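Local structure of TRAS1 ORF2p (Bombyx mori, 1WDU) at residues A[96-100]-A[139-144]; A[101-105]-A[133-137]; A[156-162]-A[170-175]; A[187-193]-A[204-208]. The protein is the N-terminal endonuclease domain of a telomere-specific non-LTR retrotransposon protein and probably nicks telomeric-repeat DNA, where the element inserts. The protein carries 1 engineered substitution. All coordinates share one frame. Residue numbers count along the deposited sequence, not the author numbering.

Contact 1 (A[96-100]-A[139-144]); sequences QYPQL and RVERKM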
loop_
_atom_site.group_PDB
_atom_site.type_symbol
_atom_site.label_atom_id
_atom_site.label_comp_id
_atom_site.label_asym_id
_atom_site.label_seq_id
_atom_site.Cartn_x
_atom_site.Cartn_y
_atom_site.Cartn_z
ATOM N N GLN A 96 -0.929 -8.828 14.146
ATOM C CA GLN A 96 -0.187 -7.571 14.193
ATOM C C GLN A 96 1.295 -7.758 14.494
ATOM O O GLN A 96 1.689 -8.671 15.224
ATOM C CB GLN A 96 -0.765 -6.641 15.269
ATOM C CG GLN A 96 -2.258 -6.396 15.197
ATOM C CD GLN A 96 -2.717 -5.428 16.273
ATOM O OE1 GLN A 96 -2.321 -4.265 16.277
ATOM N NE2 GLN A 96 -3.546 -5.903 17.191
ATOM N N TYR A 97 2.112 -6.866 13.948
ATOM C CA TYR A 97 3.547 -6.912 14.192
ATOM C C TYR A 97 4.034 -5.559 14.704
ATOM O O TYR A 97 4.633 -4.777 13.966
ATOM C CB TYR A 97 4.288 -7.300 12.918
ATOM C CG TYR A 97 3.908 -8.670 12.415
ATOM C CD1 TYR A 97 3.005 -8.823 11.361
ATOM C CD2 TYR A 97 4.433 -9.825 13.013
ATOM C CE1 TYR A 97 2.635 -10.094 10.908
ATOM C CE2 TYR A 97 4.068 -11.093 12.575
ATOM C CZ TYR A 97 3.173 -11.222 11.520
ATOM O OH TYR A 97 2.840 -12.478 11.060
ATOM N N PRO A 98 3.772 -5.267 15.986
ATOM C CA PRO A 98 4.177 -4.005 16.617
ATOM C C PRO A 98 5.661 -3.695 16.406
ATOM O O PRO A 98 6.039 -2.545 16.230
ATOM C CB PRO A 98 3.841 -4.229 18.093
ATOM C CG PRO A 98 2.688 -5.190 18.044
ATOM C CD PRO A 98 3.106 -6.154 16.960
ATOM N N GLN A 99 6.496 -4.727 16.422
ATOM C CA GLN A 99 7.933 -4.546 16.238
ATOM C C GLN A 99 8.308 -4.012 14.858
ATOM O O GLN A 99 9.336 -3.352 14.704
ATOM C CB GLN A 99 8.676 -5.872 16.468
ATOM C CG GLN A 99 8.640 -6.365 17.898
ATOM C CD GLN A 99 9.284 -5.383 18.866
ATOM O OE1 GLN A 99 10.494 -5.136 18.813
ATOM N NE2 GLN A 99 8.474 -4.812 19.754
ATOM N N LEU A 100 7.482 -4.299 13.857
ATOM C CA LEU A 100 7.786 -3.865 12.501
ATOM C C LEU A 100 7.131 -2.558 12.111
ATOM O O LEU A 100 7.577 -1.887 11.181
ATOM C CB LEU A 100 7.378 -4.949 11.510
ATOM C CG LEU A 100 8.033 -6.305 11.758
ATOM C CD1 LEU A 100 7.437 -7.345 10.820
ATOM C CD2 LEU A 100 9.539 -6.182 11.567
ATOM N N ARG A 139 14.369 -4.459 6.945
ATOM C CA ARG A 139 14.046 -5.039 8.244
ATOM C C ARG A 139 12.790 -5.902 8.167
ATOM O O ARG A 139 12.750 -7.001 8.734
ATOM C CB ARG A 139 13.860 -3.924 9.278
ATOM C CG ARG A 139 13.600 -4.404 10.705
ATOM C CD ARG A 139 14.015 -3.333 11.714
ATOM N NE ARG A 139 13.849 -3.765 13.100
ATOM C CZ ARG A 139 12.702 -3.715 13.774
ATOM N NH1 ARG A 139 11.604 -3.247 13.192
ATOM N NH2 ARG A 139 12.652 -4.136 15.033
ATOM N N VAL A 140 11.770 -5.412 7.460
ATOM C CA VAL A 140 10.521 -6.161 7.314
ATOM C C VAL A 140 10.764 -7.427 6.502
ATOM O O VAL A 140 10.288 -8.495 6.856
ATOM C CB VAL A 140 9.414 -5.316 6.604
ATOM C CG1 VAL A 140 8.223 -6.190 6.274
ATOM C CG2 VAL A 140 8.970 -4.165 7.497
ATOM N N GLU A 141 11.522 -7.301 5.418
ATOM C CA GLU A 141 11.810 -8.431 4.544
ATOM C C GLU A 141 12.591 -9.570 5.224
ATOM O O GLU A 141 12.216 -10.739 5.107
ATOM C CB GLU A 141 12.567 -7.929 3.308
ATOM C CG GLU A 141 12.338 -8.735 2.028
ATOM C CD GLU A 141 13.204 -9.976 1.936
ATOM O OE1 GLU A 141 13.057 -10.729 0.948
ATOM O OE2 GLU A 141 14.034 -10.199 2.844
ATOM N N ARG A 142 13.661 -9.238 5.943
ATOM C CA ARG A 142 14.467 -10.273 6.592
ATOM C C ARG A 142 13.809 -10.864 7.834
ATOM O O ARG A 142 13.784 -12.076 8.014
ATOM C CB ARG A 142 15.857 -9.731 6.967
ATOM C CG ARG A 142 15.894 -8.820 8.188
ATOM C CD ARG A 142 17.331 -8.536 8.615
ATOM N NE ARG A 142 17.491 -8.592 10.069
ATOM C CZ ARG A 142 16.996 -7.700 10.923
ATOM N NH1 ARG A 142 16.306 -6.660 10.480
ATOM N NH2 ARG A 142 17.173 -7.863 12.230
ATOM N N LYS A 143 13.273 -9.997 8.681
ATOM C CA LYS A 143 12.633 -10.415 9.914
ATOM C C LYS A 143 11.230 -10.957 9.667
ATOM O O LYS A 143 10.480 -11.197 10.609
ATOM C CB LYS A 143 12.579 -9.219 10.874
ATOM C CG LYS A 143 12.112 -9.533 12.277
ATOM C CD LYS A 143 12.378 -8.356 13.201
ATOM C CE LYS A 143 12.079 -8.714 14.648
ATOM N NZ LYS A 143 12.457 -7.622 15.588
ATOM N N MET A 144 10.880 -11.169 8.404
ATOM C CA MET A 144 9.545 -11.656 8.078
ATOM C C MET A 144 9.528 -12.706 6.967
ATOM O O MET A 144 8.469 -13.013 6.415
ATOM C CB MET A 144 8.664 -10.469 7.677
ATOM C CG MET A 144 7.192 -10.643 7.949
ATOM S SD MET A 144 6.883 -10.925 9.697
ATOM C CE MET A 144 6.291 -12.641 9.614
#
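Leu100 has the most surface covered here: its CD1 lies 3.8 Å from Met144 SD, its CD2 3.9 Å from Lys143 CD, and its CB 4.4 Å from Val140 CG2, so one leucine fills the space along the last turn of the helix and the residues just after it. Met144 also reaches Tyr97. Its SD stands 4.2 Å from the centre of the Tyr97 ring, 15° off the ring normal, a Met-aromatic contact over the face, while its CE comes within 3.7 Å of Tyr97 OH. The polar link is at the outer edge, where Arg139 NH1 donates to Gln99 O at 2.7 Å and nearly in line; the second bond, from Arg139 NH2 to Gln99 O at 3.4 Å, is weak. The carbonyl is presented by a tight turn, closed by Leu100 N bonding Tyr97 O at 2.9 Å. Lys143, the first residue to leave helical geometry, lays its aliphatic chain beside Leu100. The contact thus fixes the loop after strand 93-96 to the C-terminal end of helix 131-142; Tyr97, Leu100 and Val140 all rest on Val107 of strand 105-111, and Val140 reaches on to Phe151 of strand 149-154.

Contact 2 (A[101-105]-A[133-137]); sequences TTNNI and YLEQI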
loop_
_atom_site.group_PDB
_atom_site.type_symbol
_atom_site.label_atom_id
_atom_site.label_comp_id
_atom_site.label_asym_id
_atom_site.label_seq_id
_atom_site.Cartn_x
_atom_site.Cartn_y
_atom_site.Cartn_z
ATOM N N THR A 101 6.075 -2.194 12.824
ATOM C CA THR A 101 5.349 -0.974 12.524
ATOM C C THR A 101 6.058 0.253 13.077
ATOM O O THR A 101 6.566 0.241 14.199
ATOM C CB THR A 101 3.918 -1.041 13.092
ATOM O OG1 THR A 101 3.971 -1.022 14.525
ATOM C CG2 THR A 101 3.233 -2.321 12.632
ATOM N N THR A 102 6.087 1.310 12.271
ATOM C CA THR A 102 6.734 2.562 12.647
ATOM C C THR A 102 5.807 3.734 12.352
ATOM O O THR A 102 4.595 3.564 12.186
ATOM C CB THR A 102 8.025 2.782 11.841
ATOM O OG1 THR A 102 7.687 3.033 10.466
ATOM C CG2 THR A 102 8.929 1.550 11.931
ATOM N N ASN A 103 6.390 4.924 12.279
ATOM C CA ASN A 103 5.632 6.133 11.989
ATOM C C ASN A 103 5.362 6.258 10.493
ATOM O O ASN A 103 4.573 7.107 10.075
ATOM C CB ASN A 103 6.404 7.371 12.466
ATOM C CG ASN A 103 6.614 7.391 13.976
ATOM O OD1 ASN A 103 6.187 8.325 14.656
ATOM N ND2 ASN A 103 7.278 6.361 14.504
ATOM N N ASN A 104 6.013 5.416 9.692
ATOM C CA ASN A 104 5.843 5.459 8.239
ATOM C C ASN A 104 5.297 4.176 7.630
ATOM O O ASN A 104 4.798 4.188 6.503
ATOM C CB ASN A 104 7.169 5.804 7.553
ATOM C CG ASN A 104 7.643 7.205 7.873
ATOM O OD1 ASN A 104 8.371 7.425 8.846
ATOM N ND2 ASN A 104 7.216 8.171 7.061
ATOM N N ILE A 105 5.411 3.063 8.349
ATOM C CA ILE A 105 4.893 1.809 7.828
ATOM C C ILE A 105 4.125 1.029 8.881
ATOM O O ILE A 105 4.399 1.132 10.091
ATOM C CB ILE A 105 6.006 0.865 7.264
ATOM C CG1 ILE A 105 6.737 0.171 8.410
ATOM C CG2 ILE A 105 6.987 1.638 6.373
ATOM C CD1 ILE A 105 7.631 -0.960 7.938
ATOM N N TYR A 133 13.848 4.761 5.313
ATOM C CA TYR A 133 12.654 4.015 4.931
ATOM C C TYR A 133 13.040 2.738 4.173
ATOM O O TYR A 133 12.347 1.721 4.261
ATOM C CB TYR A 133 11.747 4.891 4.065
ATOM C CG TYR A 133 11.297 6.160 4.753
ATOM C CD1 TYR A 133 11.093 7.335 4.028
ATOM C CD2 TYR A 133 11.073 6.189 6.132
ATOM C CE1 TYR A 133 10.677 8.508 4.655
ATOM C CE2 TYR A 133 10.656 7.362 6.769
ATOM C CZ TYR A 133 10.462 8.514 6.022
ATOM O OH TYR A 133 10.050 9.670 6.642
ATOM N N LEU A 134 14.142 2.787 3.428
ATOM C CA LEU A 134 14.587 1.611 2.691
ATOM C C LEU A 134 15.073 0.553 3.688
ATOM O O LEU A 134 14.895 -0.654 3.468
ATOM C CB LEU A 134 15.697 1.979 1.700
ATOM C CG LEU A 134 15.299 2.921 0.555
ATOM C CD1 LEU A 134 16.492 3.140 -0.368
ATOM C CD2 LEU A 134 14.139 2.322 -0.230
ATOM N N GLU A 135 15.670 1.016 4.786
ATOM C CA GLU A 135 16.159 0.122 5.843
ATOM C C GLU A 135 14.956 -0.563 6.486
ATOM O O GLU A 135 14.995 -1.757 6.798
ATOM C CB GLU A 135 16.918 0.900 6.928
ATOM C CG GLU A 135 18.137 1.682 6.454
ATOM C CD GLU A 135 18.757 2.523 7.569
ATOM O OE1 GLU A 135 18.001 3.227 8.287
ATOM O OE2 GLU A 135 20.000 2.488 7.722
ATOM N N GLN A 136 13.883 0.194 6.691
ATOM C CA GLN A 136 12.675 -0.376 7.283
ATOM C C GLN A 136 12.128 -1.463 6.364
ATOM O O GLN A 136 11.618 -2.479 6.837
ATOM C CB GLN A 136 11.614 0.700 7.507
ATOM C CG GLN A 136 11.868 1.599 8.703
ATOM C CD GLN A 136 10.875 2.752 8.773
ATOM O OE1 GLN A 136 9.660 2.557 8.682
ATOM N NE2 GLN A 136 11.390 3.961 8.930
ATOM N N ILE A 137 12.239 -1.254 5.051
ATOM C CA ILE A 137 11.761 -2.250 4.094
ATOM C C ILE A 137 12.600 -3.504 4.261
ATOM O O ILE A 137 12.069 -4.609 4.291
ATOM C CB ILE A 137 11.868 -1.756 2.620
ATOM C CG1 ILE A 137 10.980 -0.521 2.423
ATOM C CG2 ILE A 137 11.477 -2.880 1.642
ATOM C CD1 ILE A 137 9.549 -0.717 2.855
#
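Thr101 turns its CA-to-CB bond away from the helix, and its hydroxyl bonds Pro98 O. Thr102 follows and does most of the polar work: OG1 donates to Gln136 OE1 at 2.7 Å and accepts from Asn104 N at 3.0 Å, an ST turn, and from Ile105 N at 3.1 Å, which completes an ST motif. Thr102 N bonds Ile105 O at 2.8 Å, closing the turn at its base. Asn103, at the bend, directs its OD1 to Gln76. Asn104 faces the helix and brings OD1 to 3.1 Å from Tyr133 CE2, while its ND2 is held by Tyr123 O and Glu125. Last comes Ile105, whose CG2 packs 3.6 Å from Gln136 OE1. Gln136, the residue with the most covered surface, reaches across to the turn through its side-chain carbonyl. The turn leads into strand 105-111 and lies against one side of helix 131-142; from that same helix Leu134 and Ile137 pack on helix 169-181, and the Tyr133 ring meets that of Phe124.

Contact 3 (A[156-162]-A[170-175]); sequences NAKSTWW and RGDQLM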
loop_
_atom_site.group_PDB
_atom_site.type_symbol
_atom_site.label_atom_id
_atom_site.label_comp_id
_atom_site.label_asym_id
_atom_site.label_seq_id
_atom_site.Cartn_x
_atom_site.Cartn_y
_atom_site.Cartn_z
ATOM N N ASN A 156 6.736 8.632 -3.121
ATOM C CA ASN A 156 7.171 9.968 -3.516
ATOM C C ASN A 156 8.525 9.813 -4.211
ATOM O O ASN A 156 9.492 10.493 -3.876
ATOM C CB ASN A 156 7.328 10.883 -2.295
ATOM C CG ASN A 156 6.020 11.508 -1.861
ATOM O OD1 ASN A 156 5.527 11.246 -0.761
ATOM N ND2 ASN A 156 5.451 12.340 -2.722
ATOM N N ALA A 157 8.588 8.883 -5.157
ATOM C CA ALA A 157 9.813 8.598 -5.903
ATOM C C ALA A 157 9.392 8.208 -7.309
ATOM O O ALA A 157 8.390 7.514 -7.502
ATOM C CB ALA A 157 10.593 7.447 -5.246
ATOM N N LYS A 158 10.168 8.638 -8.291
ATOM C CA LYS A 158 9.828 8.369 -9.675
ATOM C C LYS A 158 10.707 7.345 -10.338
ATOM O O LYS A 158 11.921 7.339 -10.155
ATOM C CB LYS A 158 9.883 9.673 -10.479
ATOM C CG LYS A 158 9.074 10.804 -9.870
ATOM C CD LYS A 158 8.994 12.012 -10.792
ATOM C CE LYS A 158 8.043 13.064 -10.227
ATOM N NZ LYS A 158 7.698 14.113 -11.238
ATOM N N SER A 159 10.082 6.480 -11.124
ATOM C CA SER A 159 10.797 5.462 -11.865
ATOM C C SER A 159 9.944 4.937 -13.005
ATOM O O SER A 159 8.753 4.641 -12.829
ATOM C CB SER A 159 11.190 4.305 -10.963
ATOM O OG SER A 159 11.774 3.281 -11.742
ATOM N N THR A 160 10.551 4.824 -14.180
ATOM C CA THR A 160 9.825 4.319 -15.332
ATOM C C THR A 160 9.416 2.875 -15.089
ATOM O O THR A 160 8.551 2.353 -15.783
ATOM C CB THR A 160 10.666 4.422 -16.637
ATOM O OG1 THR A 160 11.913 3.734 -16.476
ATOM C CG2 THR A 160 10.939 5.874 -16.967
ATOM N N TRP A 161 10.033 2.224 -14.107
ATOM C CA TRP A 161 9.668 0.841 -13.804
ATOM C C TRP A 161 8.234 0.748 -13.272
ATOM O O TRP A 161 7.635 -0.321 -13.281
ATOM C CB TRP A 161 10.646 0.219 -12.809
ATOM C CG TRP A 161 11.933 -0.151 -13.449
ATOM C CD1 TRP A 161 13.130 0.507 -13.343
ATOM C CD2 TRP A 161 12.152 -1.247 -14.343
ATOM N NE1 TRP A 161 14.076 -0.115 -14.118
ATOM C CE2 TRP A 161 13.503 -1.193 -14.743
ATOM C CE3 TRP A 161 11.335 -2.269 -14.849
ATOM C CZ2 TRP A 161 14.059 -2.125 -15.628
ATOM C CZ3 TRP A 161 11.886 -3.197 -15.728
ATOM C CH2 TRP A 161 13.238 -3.117 -16.108
ATOM N N TRP A 162 7.700 1.867 -12.786
ATOM C CA TRP A 162 6.319 1.898 -12.328
ATOM C C TRP A 162 5.559 3.027 -13.044
ATOM O O TRP A 162 4.693 3.688 -12.471
ATOM C CB TRP A 162 6.210 1.989 -10.785
ATOM C CG TRP A 162 6.921 3.116 -10.094
ATOM C CD1 TRP A 162 6.504 4.415 -9.984
ATOM C CD2 TRP A 162 8.152 3.025 -9.354
ATOM N NE1 TRP A 162 7.398 5.138 -9.212
ATOM C CE2 TRP A 162 8.417 4.306 -8.818
ATOM C CE3 TRP A 162 9.053 1.983 -9.093
ATOM C CZ2 TRP A 162 9.546 4.571 -8.033
ATOM C CZ3 TRP A 162 10.181 2.249 -8.314
ATOM C CH2 TRP A 162 10.413 3.534 -7.794
ATOM N N ARG A 170 15.527 9.123 -6.162
ATOM C CA ARG A 170 14.768 8.389 -5.151
ATOM C C ARG A 170 14.268 7.062 -5.751
ATOM O O ARG A 170 14.383 6.002 -5.124
ATOM C CB ARG A 170 13.601 9.241 -4.644
ATOM C CG ARG A 170 14.027 10.295 -3.615
ATOM C CD ARG A 170 12.923 11.324 -3.336
ATOM N NE ARG A 170 11.777 10.801 -2.587
ATOM C CZ ARG A 170 11.729 10.628 -1.268
ATOM N NH1 ARG A 170 12.772 10.925 -0.503
ATOM N NH2 ARG A 170 10.619 10.174 -0.704
ATOM N N GLY A 171 13.742 7.124 -6.976
ATOM C CA GLY A 171 13.258 5.923 -7.639
ATOM C C GLY A 171 14.376 4.906 -7.756
ATOM O O GLY A 171 14.166 3.707 -7.527
ATOM N N ASP A 172 15.570 5.395 -8.103
ATOM C CA ASP A 172 16.762 4.560 -8.235
ATOM C C ASP A 172 17.120 3.851 -6.922
ATOM O O ASP A 172 17.399 2.650 -6.919
ATOM C CB ASP A 172 17.948 5.411 -8.714
ATOM C CG ASP A 172 17.908 5.690 -10.210
ATOM O OD1 ASP A 172 18.775 6.450 -10.684
ATOM O OD2 ASP A 172 17.020 5.154 -10.919
ATOM N N GLN A 173 17.117 4.583 -5.808
ATOM C CA GLN A 173 17.424 3.967 -4.513
ATOM C C GLN A 173 16.392 2.897 -4.180
ATOM O O GLN A 173 16.747 1.805 -3.726
ATOM C CB GLN A 173 17.460 5.012 -3.389
ATOM C CG GLN A 173 18.693 5.927 -3.429
ATOM C CD GLN A 173 19.005 6.568 -2.081
ATOM O OE1 GLN A 173 19.265 5.871 -1.095
ATOM N NE2 GLN A 173 18.979 7.904 -2.035
ATOM N N LEU A 174 15.114 3.207 -4.406
ATOM C CA LEU A 174 14.043 2.237 -4.136
ATOM C C LEU A 174 14.218 1.008 -5.031
ATOM O O LEU A 174 14.143 -0.120 -4.558
ATOM C CB LEU A 174 12.661 2.870 -4.373
ATOM C CG LEU A 174 11.430 1.973 -4.165
ATOM C CD1 LEU A 174 11.528 1.252 -2.833
ATOM C CD2 LEU A 174 10.156 2.815 -4.220
ATOM N N MET A 175 14.453 1.225 -6.325
ATOM C CA MET A 175 14.655 0.107 -7.249
ATOM C C MET A 175 15.841 -0.748 -6.806
ATOM O O MET A 175 15.792 -1.979 -6.875
ATOM C CB MET A 175 14.912 0.614 -8.676
ATOM C CG MET A 175 13.655 0.928 -9.490
ATOM S SD MET A 175 12.466 -0.452 -9.519
ATOM C CE MET A 175 13.272 -1.609 -10.646
#
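The carbonyl of Asn156 is taken up by Arg170: NE donates to Asn156 O at 2.6 Å, close to linear, with a weak second bond from Arg170 NH2 to Asn156 O at 3.4 Å. The guanidinium is used further, NH2 by Ala155 O and NH1 by Lys128 O. Lys158 O receives a CA-H...O contact from Gly171 CA at 3.2 Å; a side chain at 171 would collide with that carbonyl. Ser159 OG accepts from Trp161 N at 3.1 Å, an ST turn, and Trp162 NE1 gives a weak bond to Ala157 O at 3.1 Å. Asp168 takes the backbone NH groups of both Lys158 and Gly171. Met175 fills the remaining space, CE over the Trp161 five-membered ring at 3.6 Å from its centroid and SD 3.7 Å from Trp162 CZ3. The loop after strand 149-154 so lies along the first turns of helix 169-181; both tryptophans and Met175 touch Ile185 of strand 184-185, and Leu174 meets Leu134 of helix 131-142.

Contact 4 (A[187-193]-A[204-208]); sequences NEGDVPT and QSRVD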
loop_
_atom_site.group_PDB
_atom_site.type_symbol
_atom_site.label_atom_id
_atom_site.label_comp_id
_atom_site.label_asym_id
_atom_site.label_seq_id
_atom_site.Cartn_x
_atom_site.Cartn_y
_atom_site.Cartn_z
ATOM N N ASN A 187 2.910 -2.470 -10.387
ATOM C CA ASN A 187 2.370 -1.379 -11.192
ATOM C C ASN A 187 2.323 -1.697 -12.680
ATOM O O ASN A 187 3.059 -2.552 -13.173
ATOM C CB ASN A 187 3.192 -0.110 -10.988
ATOM C CG ASN A 187 2.902 0.560 -9.670
ATOM O OD1 ASN A 187 2.960 -0.070 -8.611
ATOM N ND2 ASN A 187 2.593 1.850 -9.724
ATOM N N GLU A 188 1.444 -0.993 -13.383
ATOM C CA GLU A 188 1.279 -1.160 -14.817
ATOM C C GLU A 188 0.590 0.061 -15.411
ATOM O O GLU A 188 -0.100 0.802 -14.706
ATOM C CB GLU A 188 0.474 -2.432 -15.113
ATOM C CG GLU A 188 1.359 -3.647 -15.369
ATOM C CD GLU A 188 0.613 -4.962 -15.299
ATOM O OE1 GLU A 188 -0.389 -5.125 -16.029
ATOM O OE2 GLU A 188 1.042 -5.835 -14.511
ATOM N N GLY A 189 0.796 0.283 -16.703
ATOM C CA GLY A 189 0.176 1.422 -17.354
ATOM C C GLY A 189 0.902 2.724 -17.081
ATOM O O GLY A 189 2.040 2.727 -16.591
ATOM N N ASP A 190 0.241 3.835 -17.396
ATOM C CA ASP A 190 0.823 5.155 -17.203
ATOM C C ASP A 190 -0.194 6.138 -16.635
ATOM O O ASP A 190 0.024 7.349 -16.657
ATOM C CB ASP A 190 1.371 5.692 -18.533
ATOM C CG ASP A 190 0.274 5.940 -19.567
ATOM O OD1 ASP A 190 0.605 6.367 -20.696
ATOM O OD2 ASP A 190 -0.917 5.711 -19.255
ATOM N N VAL A 191 -1.310 5.613 -16.138
ATOM C CA VAL A 191 -2.350 6.451 -15.554
ATOM C C VAL A 191 -1.777 7.121 -14.311
ATOM O O VAL A 191 -1.275 6.448 -13.412
ATOM C CB VAL A 191 -3.577 5.614 -15.146
ATOM C CG1 VAL A 191 -4.664 6.523 -14.581
ATOM C CG2 VAL A 191 -4.092 4.829 -16.342
ATOM N N PRO A 192 -1.843 8.460 -14.244
ATOM C CA PRO A 192 -1.308 9.172 -13.079
ATOM C C PRO A 192 -1.970 8.760 -11.766
ATOM O O PRO A 192 -3.195 8.696 -11.669
ATOM C CB PRO A 192 -1.561 10.640 -13.427
ATOM C CG PRO A 192 -2.809 10.574 -14.262
ATOM C CD PRO A 192 -2.528 9.389 -15.160
ATOM N N THR A 193 -1.152 8.459 -10.764
ATOM C CA THR A 193 -1.668 8.072 -9.459
ATOM C C THR A 193 -1.810 9.357 -8.660
ATOM O O THR A 193 -2.337 9.366 -7.546
ATOM C CB THR A 193 -0.711 7.103 -8.730
ATOM O OG1 THR A 193 0.528 7.766 -8.446
ATOM C CG2 THR A 193 -0.440 5.874 -9.592
ATOM N N GLN A 204 0.717 16.042 -13.210
ATOM C CA GLN A 204 0.436 14.631 -12.977
ATOM C C GLN A 204 1.723 13.839 -12.746
ATOM O O GLN A 204 2.794 14.224 -13.221
ATOM C CB GLN A 204 -0.325 14.043 -14.166
ATOM C CG GLN A 204 -1.594 14.804 -14.527
ATOM C CD GLN A 204 -2.422 14.092 -15.582
ATOM O OE1 GLN A 204 -1.937 13.800 -16.676
ATOM N NE2 GLN A 204 -3.681 13.808 -15.257
ATOM N N SER A 205 1.612 12.730 -12.016
ATOM C CA SER A 205 2.769 11.888 -11.719
ATOM C C SER A 205 2.364 10.521 -11.183
ATOM O O SER A 205 1.211 10.298 -10.814
ATOM C CB SER A 205 3.668 12.573 -10.684
ATOM O OG SER A 205 3.029 12.629 -9.418
ATOM N N ARG A 206 3.324 9.607 -11.148
ATOM C CA ARG A 206 3.092 8.265 -10.628
ATOM C C ARG A 206 4.164 8.034 -9.570
ATOM O O ARG A 206 5.296 7.677 -9.892
ATOM C CB ARG A 206 3.203 7.206 -11.742
ATOM C CG ARG A 206 1.945 7.050 -12.601
ATOM C CD ARG A 206 2.165 6.134 -13.818
ATOM N NE ARG A 206 2.341 4.717 -13.485
ATOM C CZ ARG A 206 1.352 3.825 -13.399
ATOM N NH1 ARG A 206 0.092 4.185 -13.618
ATOM N NH2 ARG A 206 1.624 2.556 -13.113
ATOM N N VAL A 207 3.802 8.261 -8.310
ATOM C CA VAL A 207 4.741 8.089 -7.209
ATOM C C VAL A 207 4.317 6.979 -6.248
ATOM O O VAL A 207 5.016 6.688 -5.272
ATOM C CB VAL A 207 4.934 9.419 -6.428
ATOM C CG1 VAL A 207 5.570 10.461 -7.334
ATOM C CG2 VAL A 207 3.603 9.932 -5.905
ATOM N N ASP A 208 3.176 6.354 -6.534
ATOM C CA ASP A 208 2.672 5.260 -5.707
ATOM C C ASP A 208 3.146 3.920 -6.279
ATOM O O ASP A 208 3.025 3.666 -7.475
ATOM C CB ASP A 208 1.142 5.295 -5.654
ATOM C CG ASP A 208 0.610 6.585 -5.053
ATOM O OD1 ASP A 208 0.326 7.532 -5.824
ATOM O OD2 ASP A 208 0.485 6.658 -3.806
HETATM O O HOH W 1 -1.830 2.756 -14.913
#
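Arg206 loses the most surface, its side chain passing into the bend made by 187-193 and finding backbone oxygens there. NH1 donates to Val191 O at 2.7 Å, NH2 gives a weak bond to Glu188 O at 2.9 Å, and Gly189 O lies over a face of the guanidinium, 3.4 Å from CZ. A water joins the same group, accepting from Arg206 NH1 at 2.7 Å and from Val191 N at 3.2 Å while donating to Glu188 O at 2.6 Å. NE goes to Trp162 O, so the arginine binds two loops at once.

Thr193 is next. Its OG1 donates to Asp208 OD1 at 2.6 Å and accepts a weak bond from Val207 N at 3.3 Å, and its backbone N bonds Ser205 O weakly at 3.0 Å. Asp208 is held at its backbone as well, Asn187 ND2 donating to Asp208 O at 2.9 Å, while OD1 also has a weak bond from His234. Pro192 packs its CG 3.5 Å from Gln204 NE2, whose own bond goes to Asp195.

With Asp154 touching Asp208 and His234 weakly bonded to Asp208 OD1, this corner is consistent with the active-site end of the DNase I-like two-sheet sandwich, where enzymes of this fold gather acidic residues and a histidine.

Overall arrangement
Starting from the N terminus, contact 1 opens the account in the loop after strand 93-96 and closes on the C-terminal end of helix 131-142. Contact 2 sits within its span, joining 101-105 to an earlier part of the same helix, and the two touch through Ile105, Leu100 and Val140. Contact 3 follows in series, a short loop folding 156-162 back on helix 169-181; Leu134 packing on Gln173 and Leu174 joins it to contact 2. Contact 4 closes last, tying 187-193 to strand 204-212, and meets contact 3 where Trp162 O lies 2.8 Å from Arg206 NE. Contacts 1 and 4 are about 28 Å apart between centres, on opposite sides of the chain's centre.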